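Local coordinates for protein uracil-DNA glycosylase (Epstein-Barr virus, PDB 6LYJ) that belongs to the uracil-DNA glycosylase superfamily, as a viral enzyme with a parallel beta sheet flanked by helices, at residues E128-H134 with I251-L255. Numbering follows the deposited sequence.
Sequences EFSPPDH and IDWRL
Two segments without regular secondary structure meet here: the loop 128-134, between helices 113-125 and 138-142, and the C-terminal tail 251-255. Most residues are extended, with turn-like backbone at Glu128, Asp133 and Trp253. CA atoms are nearest at Phe129 and Arg254 (5.4 Å) and at Pro132 and Leu255 (6.0 Å). One direct hydrogen bond joins them, from His134 NE2 to Leu255 O (2.8 Å); the p rotamer of His134 (chi1 65°) brings its ring to the tail. One water donates to Ser130 O (2.5 Å) and accepts from Leu255 N (2.9 Å). Apolar contacts centre on Leu255: its CB lies 3.7 Å from Pro132 CG, and its CD1 4.1 Å from Phe129 CE2. The edge of the Phe129 ring also meets Trp253 O (CE2 to O 3.3 Å). Within the tail, Asp252 OD1 accepts from Arg254 N (3.1 Å), an Asx turn, and Arg254 NH2 forms a salt bridge with Asp252 OD2 (2.8 Å). Phe129 packs on Leu122 of helix 113-125, Pro132 and Leu255 on Tyr119, while Trp253 reaches Val145 of strand 145-149.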
ATOM      1  N   GLU A 128       3.888   1.812  24.641  1.00 51.46           N
ATOM      2  CA  GLU A 128       4.362   3.186  24.554  1.00 51.97           C
ATOM      3  C   GLU A 128       3.981   3.883  23.254  1.00 45.21           C
ATOM      4  O   GLU A 128       4.196   5.095  23.141  1.00 42.35           O
ATOM      5  CB  GLU A 128       5.885   3.229  24.707  1.00 60.62           C
ATOM      6  CG  GLU A 128       6.407   2.684  26.024  1.00 73.36           C
ATOM      7  CD  GLU A 128       7.916   2.507  26.018  1.00 83.77           C
ATOM      8  OE1 GLU A 128       8.419   1.707  25.200  1.00 86.42           O
ATOM      9  OE2 GLU A 128       8.599   3.171  26.828  1.00 87.71           O
ATOM     10  N   PHE A 129       3.425   3.168  22.277  1.00 39.35           N
ATOM     11  CA  PHE A 129       3.021   3.781  21.018  1.00 34.31           C
ATOM     12  C   PHE A 129       1.609   4.343  21.109  1.00 38.73           C
ATOM     13  O   PHE A 129       0.674   3.638  21.501  1.00 40.78           O
ATOM     14  CB  PHE A 129       3.101   2.786  19.859  1.00 29.19           C
ATOM     15  CG  PHE A 129       2.727   3.386  18.528  1.00 24.84           C
ATOM     16  CD1 PHE A 129       1.412   3.377  18.086  1.00 24.99           C
ATOM     17  CD2 PHE A 129       3.692   3.973  17.727  1.00 24.63           C
ATOM     18  CE1 PHE A 129       1.067   3.938  16.866  1.00 19.50           C
ATOM     19  CE2 PHE A 129       3.354   4.533  16.502  1.00 24.64           C
ATOM     20  CZ  PHE A 129       2.040   4.517  16.075  1.00 20.22           C
ATOM     21  N   SER A 130       1.466   5.616  20.749  1.00 35.57           N
ATOM     22  CA  SER A 130       0.186   6.286  20.636  1.00 34.76           C
ATOM     23  C   SER A 130      -0.001   6.742  19.194  1.00 29.81           C
ATOM     24  O   SER A 130       0.889   7.409  18.647  1.00 30.32           O
ATOM     25  CB  SER A 130       0.108   7.491  21.587  1.00 42.43           C
ATOM     26  OG  SER A 130      -1.048   8.267  21.331  1.00 48.95           O
ATOM     27  N   PRO A 131      -1.099   6.378  18.535  1.00 30.00           N
ATOM     28  CA  PRO A 131      -1.282   6.746  17.119  1.00 29.09           C
ATOM     29  C   PRO A 131      -1.189   8.249  16.922  1.00 29.77           C
ATOM     30  O   PRO A 131      -1.866   9.022  17.618  1.00 32.72           O
ATOM     31  CB  PRO A 131      -2.691   6.226  16.802  1.00 28.75           C
ATOM     32  CG  PRO A 131      -2.868   5.071  17.737  1.00 29.17           C
ATOM     33  CD  PRO A 131      -2.161   5.473  19.011  1.00 30.24           C
ATOM     34  N   PRO A 132      -0.345   8.704  16.001  1.00 28.77           N
ATOM     35  CA  PRO A 132      -0.200  10.143  15.763  1.00 27.03           C
ATOM     36  C   PRO A 132      -1.318  10.685  14.881  1.00 29.17           C
ATOM     37  O   PRO A 132      -2.136   9.946  14.333  1.00 28.67           O
ATOM     38  CB  PRO A 132       1.156  10.241  15.059  1.00 24.48           C
ATOM     39  CG  PRO A 132       1.250   8.953  14.302  1.00 23.23           C
ATOM     40  CD  PRO A 132       0.576   7.910  15.167  1.00 25.61           C
ATOM     41  N   ASP A 133      -1.327  12.011  14.747  1.00 32.39           N
ATOM     42  CA  ASP A 133      -2.276  12.722  13.901  1.00 38.29           C
ATOM     43  C   ASP A 133      -1.712  13.025  12.518  1.00 36.07           C
ATOM     44  O   ASP A 133      -2.301  13.822  11.779  1.00 39.81           O
ATOM     45  CB  ASP A 133      -2.715  14.021  14.579  1.00 49.77           C
ATOM     46  CG  ASP A 133      -4.132  14.417  14.214  1.00 62.88           C
ATOM     47  OD1 ASP A 133      -4.922  13.525  13.841  1.00 67.59           O
ATOM     48  OD2 ASP A 133      -4.453  15.623  14.294  1.00 69.12           O
ATOM     49  N   HIS A 134      -0.592  12.409  12.153  1.00 28.68           N
ATOM     50  CA  HIS A 134       0.069  12.661  10.883  1.00 21.39           C
ATOM     51  C   HIS A 134       0.461  11.331  10.255  1.00 19.45           C
ATOM     52  O   HIS A 134       0.440  10.284  10.902  1.00 22.44           O
ATOM     53  CB  HIS A 134       1.308  13.543  11.086  1.00 17.88           C
ATOM     54  CG  HIS A 134       2.381  12.883  11.895  1.00 20.42           C
ATOM     55  ND1 HIS A 134       3.251  11.953  11.365  1.00 20.55           N
ATOM     56  CD2 HIS A 134       2.700  12.986  13.207  1.00 23.57           C
ATOM     57  CE1 HIS A 134       4.074  11.531  12.308  1.00 22.33           C
ATOM     58  NE2 HIS A 134       3.763  12.145  13.435  1.00 24.90           N
ATOM     59  N   ILE A 251      14.294  -0.346  16.828  1.00 24.26           N
ATOM     60  CA  ILE A 251      13.590   0.801  16.270  1.00 23.47           C
ATOM     61  C   ILE A 251      12.705   1.398  17.355  1.00 26.84           C
ATOM     62  O   ILE A 251      11.998   0.672  18.063  1.00 26.39           O
ATOM     63  CB  ILE A 251      12.753   0.391  15.045  1.00 22.16           C
ATOM     64  CG1 ILE A 251      13.578  -0.435  14.048  1.00 19.38           C
ATOM     65  CG2 ILE A 251      12.147   1.621  14.376  1.00 15.48           C
ATOM     66  CD1 ILE A 251      14.778   0.292  13.466  1.00 18.45           C
ATOM     67  N   ASP A 252      12.739   2.721  17.487  1.00 26.41           N
ATOM     68  CA  ASP A 252      11.736   3.442  18.265  1.00 24.73           C
ATOM     69  C   ASP A 252      10.617   3.793  17.290  1.00 21.40           C
ATOM     70  O   ASP A 252      10.762   4.686  16.452  1.00 18.55           O
ATOM     71  CB  ASP A 252      12.342   4.676  18.926  1.00 25.55           C
ATOM     72  CG  ASP A 252      11.348   5.430  19.800  1.00 28.23           C
ATOM     73  OD1 ASP A 252      10.147   5.089  19.801  1.00 30.05           O
ATOM     74  OD2 ASP A 252      11.775   6.375  20.494  1.00 30.05           O
ATOM     75  N   TRP A 253       9.514   3.048  17.367  1.00 20.50           N
ATOM     76  CA  TRP A 253       8.412   3.191  16.424  1.00 17.25           C
ATOM     77  C   TRP A 253       7.549   4.420  16.686  1.00 18.17           C
ATOM     78  O   TRP A 253       6.614   4.668  15.917  1.00 17.47           O
ATOM     79  CB  TRP A 253       7.538   1.931  16.447  1.00 20.21           C
ATOM     80  CG  TRP A 253       8.272   0.694  16.022  1.00 21.80           C
ATOM     81  CD1 TRP A 253       8.744  -0.301  16.835  1.00 22.00           C
ATOM     82  CD2 TRP A 253       8.644   0.328  14.688  1.00 18.39           C
ATOM     83  NE1 TRP A 253       9.373  -1.264  16.087  1.00 20.34           N
ATOM     84  CE2 TRP A 253       9.326  -0.904  14.766  1.00 16.83           C
ATOM     85  CE3 TRP A 253       8.459   0.918  13.431  1.00 16.25           C
ATOM     86  CZ2 TRP A 253       9.828  -1.554  13.640  1.00 15.64           C
ATOM     87  CZ3 TRP A 253       8.959   0.269  12.310  1.00 14.85           C
ATOM     88  CH2 TRP A 253       9.633  -0.954  12.424  1.00 17.42           C
ATOM     89  N   ARG A 254       7.823   5.187  17.740  1.00 19.54           N
ATOM     90  CA  ARG A 254       6.914   6.255  18.134  1.00 21.35           C
ATOM     91  C   ARG A 254       6.959   7.405  17.136  1.00 22.12           C
ATOM     92  O   ARG A 254       8.007   7.716  16.563  1.00 23.46           O
ATOM     93  CB  ARG A 254       7.244   6.755  19.541  1.00 21.77           C
ATOM     94  CG  ARG A 254       6.905   5.752  20.633  1.00 23.26           C
ATOM     95  CD  ARG A 254       7.346   6.242  22.000  1.00 26.60           C
ATOM     96  NE  ARG A 254       8.780   6.508  22.027  1.00 24.81           N
ATOM     97  CZ  ARG A 254       9.395   7.205  22.975  1.00 27.88           C
ATOM     98  NH1 ARG A 254       8.703   7.703  23.995  1.00 23.69           N
ATOM     99  NH2 ARG A 254      10.706   7.397  22.909  1.00 28.19           N
ATOM    100  N   LEU A 255       5.805   8.024  16.917  1.00 22.00           N
ATOM    101  CA  LEU A 255       5.684   9.116  15.958  1.00 23.43           C
ATOM    102  C   LEU A 255       5.043  10.342  16.593  1.00 26.63           C
ATOM    103  O   LEU A 255       4.762  11.321  15.904  1.00 30.72           O
ATOM    104  CB  LEU A 255       4.878   8.673  14.735  1.00 20.42           C
ATOM    105  CG  LEU A 255       5.463   7.517  13.919  1.00 21.83           C
ATOM    106  CD1 LEU A 255       4.375   6.776  13.179  1.00 16.54           C
ATOM    107  CD2 LEU A 255       6.502   8.050  12.945  1.00 21.86           C
TER
HETATM  108  O   HOH W   1       3.359   7.698  18.351  1.00 35.81           O